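Local coordinates for imidazoleglycerol-phosphate dehydratase (Pyrococcus furiosus, PDB 5DNX), which catalyses the dehydration of D-erythro-1-(imidazol-4-yl)glycerol 3-phosphate to 3-(imidazol-4-yl)-2-oxopropyl phosphate, the sixth step of histidine biosynthesis, at residues 5-10 / 47-52; 53-58 / 116-121; 98-103 / 133-138. All coordinates share one frame; numbering follows the deposited sequence.

Interaction 1: 5-10 / 47-52; sequences TKETDI and TYDLRH. With MN (manganese (II) ion), chain D; 5LD ([(2R)-2-hydroxy-3-(1H-1,2,4-triazol-1-yl)propyl]phosphonic acid), chain F.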
loop_
_atom_site.group_PDB
_atom_site.type_symbol
_atom_site.label_atom_id
_atom_site.label_comp_id
_atom_site.label_asym_id
_atom_site.label_seq_id
_atom_site.Cartn_x
_atom_site.Cartn_y
_atom_site.Cartn_z
ATOM N N THR A 5 -26.661 35.557 -33.176
ATOM C CA THR A 5 -25.623 36.281 -32.445
ATOM C C THR A 5 -24.510 36.574 -33.445
ATOM O O THR A 5 -24.589 36.205 -34.618
ATOM C CB THR A 5 -25.037 35.480 -31.239
ATOM O OG1 THR A 5 -24.156 34.471 -31.715
ATOM C CG2 THR A 5 -26.130 34.840 -30.390
ATOM N N LYS A 6 -23.431 37.203 -32.981
ATOM C CA LYS A 6 -22.278 37.374 -33.846
ATOM C C LYS A 6 -21.556 36.050 -34.126
ATOM O O LYS A 6 -20.745 36.006 -35.027
ATOM C CB LYS A 6 -21.291 38.404 -33.297
ATOM C CG LYS A 6 -21.871 39.807 -33.268
ATOM C CD LYS A 6 -20.890 40.801 -32.670
ATOM C CE LYS A 6 -21.484 42.195 -32.646
ATOM N NZ LYS A 6 -20.560 43.154 -31.983
ATOM N N GLU A 7 -21.851 34.989 -33.361
ATOM C CA GLU A 7 -21.203 33.683 -33.532
ATOM C C GLU A 7 -22.002 32.730 -34.418
ATOM O O GLU A 7 -21.417 31.967 -35.186
ATOM C CB GLU A 7 -21.017 33.007 -32.161
ATOM C CG GLU A 7 -20.122 33.822 -31.246
ATOM C CD GLU A 7 -20.077 33.336 -29.782
ATOM O OE1 GLU A 7 -20.908 32.500 -29.345
ATOM O OE2 GLU A 7 -19.214 33.875 -29.061
ATOM N N THR A 8 -23.313 32.719 -34.229
ATOM C CA THR A 8 -24.180 31.764 -34.905
ATOM C C THR A 8 -25.485 32.373 -35.380
ATOM O O THR A 8 -25.972 33.349 -34.815
ATOM C CB THR A 8 -24.565 30.572 -34.006
ATOM O OG1 THR A 8 -25.290 31.080 -32.883
ATOM C CG2 THR A 8 -23.323 29.795 -33.547
ATOM N N ASP A 9 -26.063 31.719 -36.389
ATOM C CA ASP A 9 -27.392 32.080 -36.886
ATOM C C ASP A 9 -28.143 30.771 -37.097
ATOM O O ASP A 9 -27.740 29.935 -37.916
ATOM C CB ASP A 9 -27.269 32.878 -38.181
ATOM C CG ASP A 9 -28.587 33.469 -38.646
ATOM O OD1 ASP A 9 -29.585 33.557 -37.901
ATOM O OD2 ASP A 9 -28.595 33.921 -39.794
ATOM N N ILE A 10 -29.202 30.578 -36.326
ATOM C CA ILE A 10 -29.885 29.279 -36.250
ATOM C C ILE A 10 -31.378 29.460 -36.429
ATOM O O ILE A 10 -31.984 30.310 -35.773
ATOM C CB ILE A 10 -29.615 28.587 -34.893
ATOM C CG1 ILE A 10 -28.115 28.266 -34.771
ATOM C CG2 ILE A 10 -30.431 27.298 -34.756
ATOM C CD1 ILE A 10 -27.690 28.007 -33.359
ATOM N N THR A 47 -25.618 28.619 -39.531
ATOM C CA THR A 47 -24.254 28.979 -39.818
ATOM C C THR A 47 -23.562 29.286 -38.491
ATOM O O THR A 47 -24.214 29.638 -37.505
ATOM C CB THR A 47 -24.168 30.199 -40.733
ATOM O OG1 THR A 47 -24.890 31.272 -40.134
ATOM C CG2 THR A 47 -24.754 29.882 -42.127
ATOM N N TYR A 48 -22.247 29.117 -38.477
ATOM C CA TYR A 48 -21.470 29.254 -37.255
ATOM C C TYR A 48 -20.011 29.549 -37.519
ATOM O O TYR A 48 -19.493 29.291 -38.615
ATOM C CB TYR A 48 -21.574 27.945 -36.422
ATOM C CG TYR A 48 -20.900 26.744 -37.052
ATOM C CD1 TYR A 48 -19.605 26.366 -36.669
ATOM C CD2 TYR A 48 -21.552 25.959 -38.005
ATOM C CE1 TYR A 48 -18.974 25.279 -37.246
ATOM C CE2 TYR A 48 -20.919 24.856 -38.576
ATOM C CZ TYR A 48 -19.652 24.514 -38.196
ATOM O OH TYR A 48 -19.058 23.415 -38.752
ATOM N N ASP A 49 -19.336 30.008 -36.469
ATOM C CA ASP A 49 -17.885 30.223 -36.514
ATOM C C ASP A 49 -17.119 29.006 -35.989
ATOM O O ASP A 49 -16.305 28.440 -36.697
ATOM C CB ASP A 49 -17.477 31.540 -35.810
ATOM C CG ASP A 49 -18.059 31.715 -34.396
ATOM O OD1 ASP A 49 -18.735 30.805 -33.837
ATOM O OD2 ASP A 49 -17.866 32.823 -33.837
ATOM N N LEU A 50 -17.416 28.583 -34.764
ATOM C CA LEU A 50 -16.739 27.454 -34.127
ATOM C C LEU A 50 -17.762 26.405 -33.698
ATOM O O LEU A 50 -18.873 26.733 -33.282
ATOM C CB LEU A 50 -15.978 27.923 -32.884
ATOM C CG LEU A 50 -14.904 28.985 -33.050
ATOM C CD1 LEU A 50 -14.318 29.251 -31.666
ATOM C CD2 LEU A 50 -13.861 28.513 -34.050
ATOM N N ARG A 51 -17.377 25.135 -33.778
ATOM C CA ARG A 51 -18.299 24.048 -33.494
ATOM C C ARG A 51 -18.917 24.117 -32.103
ATOM O O ARG A 51 -20.085 23.822 -31.946
ATOM C CB ARG A 51 -17.649 22.689 -33.730
ATOM C CG ARG A 51 -17.358 22.364 -35.194
ATOM C CD ARG A 51 -16.712 20.991 -35.304
ATOM N NE ARG A 51 -17.718 19.921 -35.164
ATOM C CZ ARG A 51 -17.510 18.725 -34.622
ATOM N NH1 ARG A 51 -16.338 18.410 -34.060
ATOM N NH2 ARG A 51 -18.508 17.849 -34.598
ATOM N N HIS A 52 -18.147 24.523 -31.090
ATOM C CA HIS A 52 -18.730 24.639 -29.749
ATOM C C HIS A 52 -19.899 25.608 -29.738
ATOM O O HIS A 52 -20.928 25.315 -29.134
ATOM C CB HIS A 52 -17.666 25.085 -28.797
ATOM C CG HIS A 52 -18.075 25.258 -27.361
ATOM N ND1 HIS A 52 -17.281 24.785 -26.337
ATOM C CD2 HIS A 52 -19.067 25.967 -26.766
ATOM C CE1 HIS A 52 -17.786 25.161 -25.176
ATOM N NE2 HIS A 52 -18.865 25.885 -25.410
HETATM MN MN MN D . -20.130 26.891 -23.826
HETATM O O10 5LD F . -19.231 34.450 -22.770
HETATM P P9 5LD F . -19.933 35.094 -23.974
HETATM O O11 5LD F . -21.338 34.560 -24.118
HETATM O O12 5LD F . -19.888 36.597 -23.935
HETATM C C8 5LD F . -18.999 34.648 -25.471
HETATM C C7 5LD F . -18.542 33.190 -25.633
HETATM O O13 5LD F . -17.668 33.092 -26.777
HETATM C C6 5LD F . -19.709 32.240 -25.881
HETATM N N2 5LD F . -19.389 30.854 -25.518
HETATM N N1 5LD F . -18.211 30.282 -25.993
HETATM C C5 5LD F . -18.224 29.044 -25.495
HETATM N N4 5LD F . -19.341 28.833 -24.756
HETATM C C3 5LD F . -20.071 29.978 -24.812
HETATM O O HOH W 1 -17.999 35.275 -34.660
HETATM O O HOH W 2 -21.391 28.200 -22.509
#

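Interaction 2: 53-58 / 116-121; sequences HLWEDI and VSLLKE. With MN (manganese (II) ion), chain D; MN (manganese (II) ion), chain E; 5LD ([(2R)-2-hydroxy-3-(1H-1,2,4-triazol-1-yl)propyl]phosphonic acid), chain F.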
loop_
_atom_site.group_PDB
_atom_site.type_symbol
_atom_site.label_atom_id
_atom_site.label_comp_id
_atom_site.label_asym_id
_atom_site.label_seq_id
_atom_site.Cartn_x
_atom_site.Cartn_y
_atom_site.Cartn_z
ATOM N N HIS A 53 -19.744 26.748 -30.391
ATOM C CA HIS A 53 -20.810 27.740 -30.429
ATOM C C HIS A 53 -22.038 27.177 -31.129
ATOM O O HIS A 53 -23.163 27.400 -30.692
ATOM C CB HIS A 53 -20.344 29.009 -31.126
ATOM C CG HIS A 53 -19.217 29.697 -30.438
ATOM N ND1 HIS A 53 -18.420 30.618 -31.078
ATOM C CD2 HIS A 53 -18.791 29.662 -29.148
ATOM C CE1 HIS A 53 -17.531 31.101 -30.227
ATOM N NE2 HIS A 53 -17.739 30.541 -29.050
ATOM N N LEU A 54 -21.818 26.408 -32.188
ATOM C CA LEU A 54 -22.918 25.733 -32.893
ATOM C C LEU A 54 -23.680 24.742 -32.002
ATOM O O LEU A 54 -24.903 24.789 -31.900
ATOM C CB LEU A 54 -22.399 24.994 -34.119
ATOM C CG LEU A 54 -23.421 24.123 -34.871
ATOM C CD1 LEU A 54 -24.471 24.999 -35.547
ATOM C CD2 LEU A 54 -22.703 23.213 -35.856
ATOM N N TRP A 55 -22.964 23.809 -31.386
ATOM C CA TRP A 55 -23.600 22.786 -30.548
ATOM C C TRP A 55 -24.388 23.401 -29.392
ATOM O O TRP A 55 -25.542 23.055 -29.156
ATOM C CB TRP A 55 -22.593 21.732 -30.060
ATOM C CG TRP A 55 -22.153 20.744 -31.144
ATOM C CD1 TRP A 55 -21.543 21.030 -32.344
ATOM C CD2 TRP A 55 -22.332 19.327 -31.124
ATOM N NE1 TRP A 55 -21.314 19.880 -33.044
ATOM C CE2 TRP A 55 -21.806 18.818 -32.326
ATOM C CE3 TRP A 55 -22.874 18.429 -30.188
ATOM C CZ2 TRP A 55 -21.784 17.443 -32.614
ATOM C CZ3 TRP A 55 -22.879 17.079 -30.490
ATOM C CH2 TRP A 55 -22.347 16.601 -31.701
ATOM N N GLU A 56 -23.769 24.339 -28.696
ATOM C CA GLU A 56 -24.425 25.061 -27.634
ATOM C C GLU A 56 -25.663 25.831 -28.119
ATOM O O GLU A 56 -26.722 25.740 -27.520
ATOM C CB GLU A 56 -23.437 26.046 -27.029
ATOM C CG GLU A 56 -24.056 26.906 -25.957
ATOM C CD GLU A 56 -23.045 27.497 -25.019
ATOM O OE1 GLU A 56 -21.855 27.173 -25.143
ATOM O OE2 GLU A 56 -23.469 28.275 -24.163
ATOM N N ASP A 57 -25.499 26.611 -29.186
ATOM C CA ASP A 57 -26.576 27.488 -29.641
ATOM C C ASP A 57 -27.732 26.718 -30.291
ATOM O O ASP A 57 -28.882 27.136 -30.181
ATOM C CB ASP A 57 -26.048 28.583 -30.541
ATOM C CG ASP A 57 -25.137 29.577 -29.801
ATOM O OD1 ASP A 57 -24.977 29.478 -28.550
ATOM O OD2 ASP A 57 -24.569 30.456 -30.485
ATOM N N ILE A 58 -27.412 25.590 -30.924
ATOM C CA ILE A 58 -28.412 24.628 -31.365
ATOM C C ILE A 58 -29.202 24.083 -30.183
ATOM O O ILE A 58 -30.427 24.033 -30.222
ATOM C CB ILE A 58 -27.765 23.488 -32.183
ATOM C CG1 ILE A 58 -27.384 23.988 -33.589
ATOM C CG2 ILE A 58 -28.672 22.271 -32.274
ATOM C CD1 ILE A 58 -28.537 24.089 -34.559
ATOM N N VAL A 116 -16.939 14.832 -25.906
ATOM C CA VAL A 116 -17.711 15.081 -24.694
ATOM C C VAL A 116 -17.999 16.561 -24.501
ATOM O O VAL A 116 -19.105 16.919 -24.089
ATOM C CB VAL A 116 -17.006 14.490 -23.443
ATOM C CG1 VAL A 116 -17.750 14.880 -22.173
ATOM C CG2 VAL A 116 -16.927 12.963 -23.563
ATOM N N SER A 117 -17.033 17.432 -24.803
ATOM C CA SER A 117 -17.258 18.906 -24.728
ATOM C C SER A 117 -18.486 19.335 -25.492
ATOM O O SER A 117 -19.336 20.050 -24.971
ATOM C CB SER A 117 -16.067 19.705 -25.288
ATOM O OG SER A 117 -16.441 21.104 -25.528
ATOM N N LEU A 118 -18.594 18.856 -26.721
ATOM C CA LEU A 118 -19.695 19.244 -27.590
ATOM C C LEU A 118 -21.022 18.652 -27.118
ATOM O O LEU A 118 -22.034 19.347 -27.099
ATOM C CB LEU A 118 -19.392 18.848 -29.032
ATOM C CG LEU A 118 -18.169 19.541 -29.638
ATOM C CD1 LEU A 118 -17.958 19.050 -31.062
ATOM C CD2 LEU A 118 -18.305 21.060 -29.616
ATOM N N LEU A 119 -21.019 17.386 -26.716
ATOM C CA LEU A 119 -22.237 16.780 -26.152
ATOM C C LEU A 119 -22.715 17.544 -24.941
ATOM O O LEU A 119 -23.889 17.886 -24.849
ATOM C CB LEU A 119 -22.024 15.321 -25.777
ATOM C CG LEU A 119 -23.165 14.640 -25.029
ATOM C CD1 LEU A 119 -24.405 14.548 -25.893
ATOM C CD2 LEU A 119 -22.705 13.269 -24.548
ATOM N N LYS A 120 -21.801 17.826 -24.019
ATOM C CA LYS A 120 -22.183 18.558 -22.804
ATOM C C LYS A 120 -22.736 19.924 -23.114
ATOM O O LYS A 120 -23.707 20.369 -22.487
ATOM C CB LYS A 120 -21.005 18.666 -21.848
ATOM C CG LYS A 120 -20.744 17.372 -21.088
ATOM C CD LYS A 120 -19.601 17.609 -20.061
ATOM C CE LYS A 120 -19.271 16.400 -19.209
ATOM N NZ LYS A 120 -18.006 16.649 -18.447
ATOM N N GLU A 121 -22.109 20.615 -24.051
ATOM C CA GLU A 121 -22.568 21.953 -24.370
ATOM C C GLU A 121 -23.925 21.983 -25.077
ATOM O O GLU A 121 -24.706 22.890 -24.832
ATOM C CB GLU A 121 -21.503 22.715 -25.121
ATOM C CG GLU A 121 -20.343 23.086 -24.173
ATOM C CD GLU A 121 -20.781 23.880 -22.953
ATOM O OE1 GLU A 121 -21.080 25.108 -23.059
ATOM O OE2 GLU A 121 -20.839 23.243 -21.869
HETATM MN MN MN D . -20.130 26.891 -23.826
HETATM MN MN MN E . -16.504 31.177 -27.180
HETATM O O10 5LD F . -19.231 34.450 -22.770
HETATM P P9 5LD F . -19.933 35.094 -23.974
HETATM O O11 5LD F . -21.338 34.560 -24.118
HETATM O O12 5LD F . -19.888 36.597 -23.935
HETATM C C8 5LD F . -18.999 34.648 -25.471
HETATM C C7 5LD F . -18.542 33.190 -25.633
HETATM O O13 5LD F . -17.668 33.092 -26.777
HETATM C C6 5LD F . -19.709 32.240 -25.881
HETATM N N2 5LD F . -19.389 30.854 -25.518
HETATM N N1 5LD F . -18.211 30.282 -25.993
HETATM C C5 5LD F . -18.224 29.044 -25.495
HETATM N N4 5LD F . -19.341 28.833 -24.756
HETATM C C3 5LD F . -20.071 29.978 -24.812
HETATM O O HOH W 2 -21.391 28.200 -22.509
#

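Interaction 3: 98-103 / 133-138; sequences RPYANV and TIHIKQ. With 5LD ([(2R)-2-hydroxy-3-(1H-1,2,4-triazol-1-yl)propyl]phosphonic acid), chain H.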
loop_
_atom_site.group_PDB
_atom_site.type_symbol
_atom_site.label_atom_id
_atom_site.label_comp_id
_atom_site.label_asym_id
_atom_site.label_seq_id
_atom_site.Cartn_x
_atom_site.Cartn_y
_atom_site.Cartn_z
ATOM N N ARG A 98 -36.166 24.352 -13.976
ATOM C CA ARG A 98 -34.949 24.484 -13.189
ATOM C C ARG A 98 -33.769 23.987 -14.022
ATOM O O ARG A 98 -33.416 22.829 -13.913
ATOM C CB ARG A 98 -35.045 23.647 -11.909
ATOM C CG ARG A 98 -36.018 24.200 -10.890
ATOM C CD ARG A 98 -35.952 23.419 -9.577
ATOM N NE ARG A 98 -36.391 22.012 -9.677
ATOM C CZ ARG A 98 -37.580 21.535 -9.280
ATOM N NH1 ARG A 98 -38.514 22.341 -8.763
ATOM N NH2 ARG A 98 -37.817 20.244 -9.372
ATOM N N PRO A 99 -33.161 24.850 -14.854
ATOM C CA PRO A 99 -32.079 24.366 -15.751
ATOM C C PRO A 99 -30.993 23.622 -14.995
ATOM O O PRO A 99 -30.452 24.117 -13.997
ATOM C CB PRO A 99 -31.520 25.654 -16.362
ATOM C CG PRO A 99 -32.662 26.585 -16.326
ATOM C CD PRO A 99 -33.507 26.239 -15.142
ATOM N N TYR A 100 -30.681 22.437 -15.483
ATOM C CA TYR A 100 -29.637 21.601 -14.922
ATOM C C TYR A 100 -29.292 20.511 -15.932
ATOM O O TYR A 100 -30.190 19.918 -16.526
ATOM C CB TYR A 100 -30.174 20.921 -13.674
ATOM C CG TYR A 100 -29.183 19.996 -12.987
ATOM C CD1 TYR A 100 -28.224 20.491 -12.111
ATOM C CD2 TYR A 100 -29.188 18.630 -13.255
ATOM C CE1 TYR A 100 -27.301 19.636 -11.500
ATOM C CE2 TYR A 100 -28.300 17.765 -12.619
ATOM C CZ TYR A 100 -27.351 18.283 -11.758
ATOM O OH TYR A 100 -26.472 17.411 -11.166
ATOM N N ALA A 101 -28.007 20.217 -16.077
ATOM C CA ALA A 101 -27.574 19.073 -16.855
ATOM C C ALA A 101 -26.513 18.320 -16.098
ATOM O O ALA A 101 -25.643 18.950 -15.504
ATOM C CB ALA A 101 -27.033 19.527 -18.207
ATOM N N ASN A 102 -26.593 16.988 -16.105
ATOM C CA ASN A 102 -25.487 16.150 -15.619
ATOM C C ASN A 102 -25.271 15.100 -16.676
ATOM O O ASN A 102 -26.099 14.199 -16.833
ATOM C CB ASN A 102 -25.853 15.530 -14.289
ATOM C CG ASN A 102 -24.775 14.614 -13.746
ATOM O OD1 ASN A 102 -23.945 14.090 -14.476
ATOM N ND2 ASN A 102 -24.783 14.433 -12.453
ATOM N N VAL A 103 -24.175 15.244 -17.412
ATOM C CA VAL A 103 -23.800 14.298 -18.457
ATOM C C VAL A 103 -22.628 13.499 -17.940
ATOM O O VAL A 103 -21.543 14.039 -17.756
ATOM C CB VAL A 103 -23.443 15.021 -19.764
ATOM C CG1 VAL A 103 -23.031 14.023 -20.849
ATOM C CG2 VAL A 103 -24.631 15.860 -20.225
ATOM N N THR A 133 -34.405 19.920 -16.371
ATOM C CA THR A 133 -33.444 19.061 -15.731
ATOM C C THR A 133 -33.169 17.877 -16.670
ATOM O O THR A 133 -34.098 17.164 -17.075
ATOM C CB THR A 133 -34.073 18.520 -14.427
ATOM O OG1 THR A 133 -34.504 19.604 -13.581
ATOM C CG2 THR A 133 -33.098 17.566 -13.676
ATOM N N ILE A 134 -31.897 17.650 -17.003
ATOM C CA ILE A 134 -31.509 16.565 -17.918
ATOM C C ILE A 134 -30.340 15.766 -17.359
ATOM O O ILE A 134 -29.277 16.327 -17.103
ATOM C CB ILE A 134 -31.147 17.096 -19.323
ATOM C CG1 ILE A 134 -32.286 17.969 -19.904
ATOM C CG2 ILE A 134 -30.802 15.931 -20.246
ATOM C CD1 ILE A 134 -31.978 18.518 -21.290
ATOM N N HIS A 135 -30.559 14.463 -17.160
ATOM C CA HIS A 135 -29.510 13.508 -16.815
ATOM C C HIS A 135 -29.219 12.616 -18.036
ATOM O O HIS A 135 -30.129 12.083 -18.648
ATOM C CB HIS A 135 -29.962 12.613 -15.665
ATOM C CG HIS A 135 -29.909 13.270 -14.331
ATOM N ND1 HIS A 135 -28.808 13.174 -13.502
ATOM C CD2 HIS A 135 -30.814 14.026 -13.675
ATOM C CE1 HIS A 135 -29.038 13.861 -12.395
ATOM N NE2 HIS A 135 -30.249 14.383 -12.473
ATOM N N ILE A 136 -27.950 12.472 -18.358
ATOM C CA ILE A 136 -27.456 11.510 -19.330
ATOM C C ILE A 136 -26.468 10.667 -18.541
ATOM O O ILE A 136 -25.468 11.202 -18.065
ATOM C CB ILE A 136 -26.805 12.149 -20.543
ATOM C CG1 ILE A 136 -27.852 13.071 -21.236
ATOM C CG2 ILE A 136 -26.333 11.056 -21.479
ATOM C CD1 ILE A 136 -27.537 13.533 -22.622
ATOM N N LYS A 137 -26.789 9.388 -18.346
ATOM C CA LYS A 137 -25.994 8.506 -17.485
ATOM C C LYS A 137 -25.642 7.260 -18.250
ATOM O O LYS A 137 -26.491 6.422 -18.526
ATOM C CB LYS A 137 -26.725 8.153 -16.188
ATOM C CG LYS A 137 -25.837 7.360 -15.238
ATOM C CD LYS A 137 -26.454 7.235 -13.866
ATOM C CE LYS A 137 -25.432 6.648 -12.896
ATOM N NZ LYS A 137 -24.481 7.684 -12.412
ATOM N N GLN A 138 -24.383 7.152 -18.607
ATOM C CA GLN A 138 -23.889 5.949 -19.274
ATOM C C GLN A 138 -23.891 4.765 -18.329
ATOM O O GLN A 138 -23.317 4.844 -17.259
ATOM C CB GLN A 138 -22.495 6.191 -19.804
ATOM C CG GLN A 138 -21.893 5.010 -20.552
ATOM C CD GLN A 138 -20.581 5.381 -21.186
ATOM O OE1 GLN A 138 -20.379 6.524 -21.592
ATOM N NE2 GLN A 138 -19.659 4.416 -21.243
HETATM O O10 5LD H . -42.866 19.913 -8.610
HETATM P P9 5LD H . -41.590 20.273 -7.872
HETATM O O11 5LD H . -40.491 19.232 -8.120
HETATM O O12 5LD H . -41.118 21.670 -8.254
HETATM C C8 5LD H . -41.998 20.203 -6.125
HETATM C C7 5LD H . -40.812 20.183 -5.144
HETATM O O13 5LD H . -41.281 20.032 -3.806
HETATM C C6 5LD H . -40.039 21.495 -5.126
HETATM N N2 5LD H . -38.672 21.366 -4.607
HETATM N N1 5LD H . -38.466 20.700 -3.387
HETATM C C5 5LD H . -37.119 20.791 -3.207
HETATM N N4 5LD H . -36.546 21.419 -4.260
HETATM C C3 5LD H . -37.538 21.797 -5.112
HETATM O O HOH W 3 -35.969 18.498 -11.308
HETATM O O HOH W 4 -26.441 11.843 -14.645
#

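Interaction 1: 5-10 / 47-52
D49 OD1, on a carboxylate folded against E7, is gripped by two donors: L50 N at 2.7 Å, arriving on the anti side and 33° out of the carboxylate plane, and ND1 of H53. The second bond probably helps to orient H53, whose NE2 binds a manganese. The contact marks where strand 42-48 of the N-terminal mixed sheet ends beside the start of its antiparallel neighbour 8-14. D9 and T47 form a hydrogen-bonded pair, with D9 N to T47 O and T47 N to D9 O both at 3.0 Å. T8 and Y48 make the adjoining non-hydrogen-bonded pair, in which methyl CG2 of T8 meets Y48 CB at 3.8 Å. One step on, D49 N reaches E7 O only through a weak bond bent to 129°, evidence that regular pairing stops here. With D49 CG held between its own N and carbonyl carbon (chi1 50°), the carboxylate turns over E7, and OD2 lies 3.6 Å from E7 CB. A water bridges the same OD2 and K6 O, donating to both. Beyond CG the E7 chain runs extended into the active site, where OE2 lies 2.9 Å from O13 of the bound triazolyl phosphonate. H52 NE2 binds a different manganese from that of H53, at 2.3 Å, which H146 of a neighbouring subunit also binds.

Interaction 2: 53-58 / 116-121
The dinuclear manganese site of this dehydratase family is built on an HHxxE motif, carried here by helix 51-69; E56 of that motif, with W55 beside it, meets helix 116-130 across a buried contact. The short helical segments run nearly parallel, 23° apart and 8.3 Å at closest approach. At the metal end, E56 OE1 and E121 OE1 each bind one manganese at 2.2 Å. These oxygens come within 3.0 Å of each other, a closeness the shared cation explains. The two side chains lie alongside one another and point the same way, but their carboxylate planes are turned 78° apart. E56 arrives extended, whereas E121 must bend at chi2 (-56°) to present its oxygen to the same ion. A water on this manganese donates to E56 OE2 at 2.7 Å, which helps to fix the rotation of the carboxylate. H53 points away from helix 116-130, and its NE2 binds the second manganese at 2.3 Å, with the triazole N1 of the ligand near the plane of its ring. Away from the metals, L118 CB sits over one face of the W55 indole, 3.6 Å from CD2, while L118 O approaches CE3 to 3.3 Å. Were W55 replaced by alanine, L118 CB would probably lose the ring it covers and D24 OD2 the NE1 donor. The indole also touches I26 and L27, so W55 links helix 25-38 as well as helix 116-130 to helix 51-69, while I58 and D57 pack on strand 8-14.

Interaction 3: 98-103 / 133-138
Y100 O accepts I134 N at 2.9 Å, the first of three backbone bonds that knit strands 100-104 and 133-140 tightly in parallel. N102 uses both of its backbone polar atoms, N giving to I134 O at 2.9 Å and O taking I136 N at 3.0 Å in a nearly straight bond (173°). The strand axes differ by only 1°, and A101 CA approaches I134 O to 3.2 Å, a CA-H...O contact consistent with close pairing. On one face A101, V103, I134 and I136 are covered by helices, W124 of helix 116-130 lying on A101 and L155 of helix 144-162 on I134 and I136. The other face, carrying Y100, N102, T133 and H135, is less closely packed, with two bridging waters, and is partly covered by a neighbouring subunit. There the Y100 and H135 rings meet obliquely, planes 48° apart, with Y100 CE2 3.9 Å from H135 NE2. That nitrogen is hydrogen-bonded to D85 O of the neighbouring subunit, and a water in the plane of the imidazole joins ND1 to N102 O. Another water links R98 NH2 to T133 OG1, which is also hydrogen-bonded to S96 OG. Bent at chi3, the R98 chain brings its guanidinium to a bound phosphonate, NH1 giving to O12 at 2.7 Å and NH2 to O11 at 3.1 Å. Its NE is held by a salt bridge to D85 of the same neighbouring subunit. Parallel strands joined through an intervening helix are the signature of a beta-alpha-beta crossover, here with a phosphonate-binding arginine placed just ahead of its first strand.

Overall arrangement
From the N terminus, interaction 1 closes first, returning the chain after 36 residues to pair strands 8-14 and 42-48. Interaction 2 opens immediately afterwards on the same helix 51-69 and spans 57 residues to helix 116-130. The two are in series yet touch, T8 OG1 lying 2.6 Å from D57 OD2, and they share one manganese and one ligand. Interaction 3 crosses interaction 2: 98-103 falls inside its loop and 133-138 beyond it, closing the unit of strand 100-104, helix 116-130 and strand 133-140, with L119 CD2 3.8 Å from V103 CG1. Interactions 1 and 3 do not touch, their nearest atoms about 13 Å apart; interaction 2 touches both.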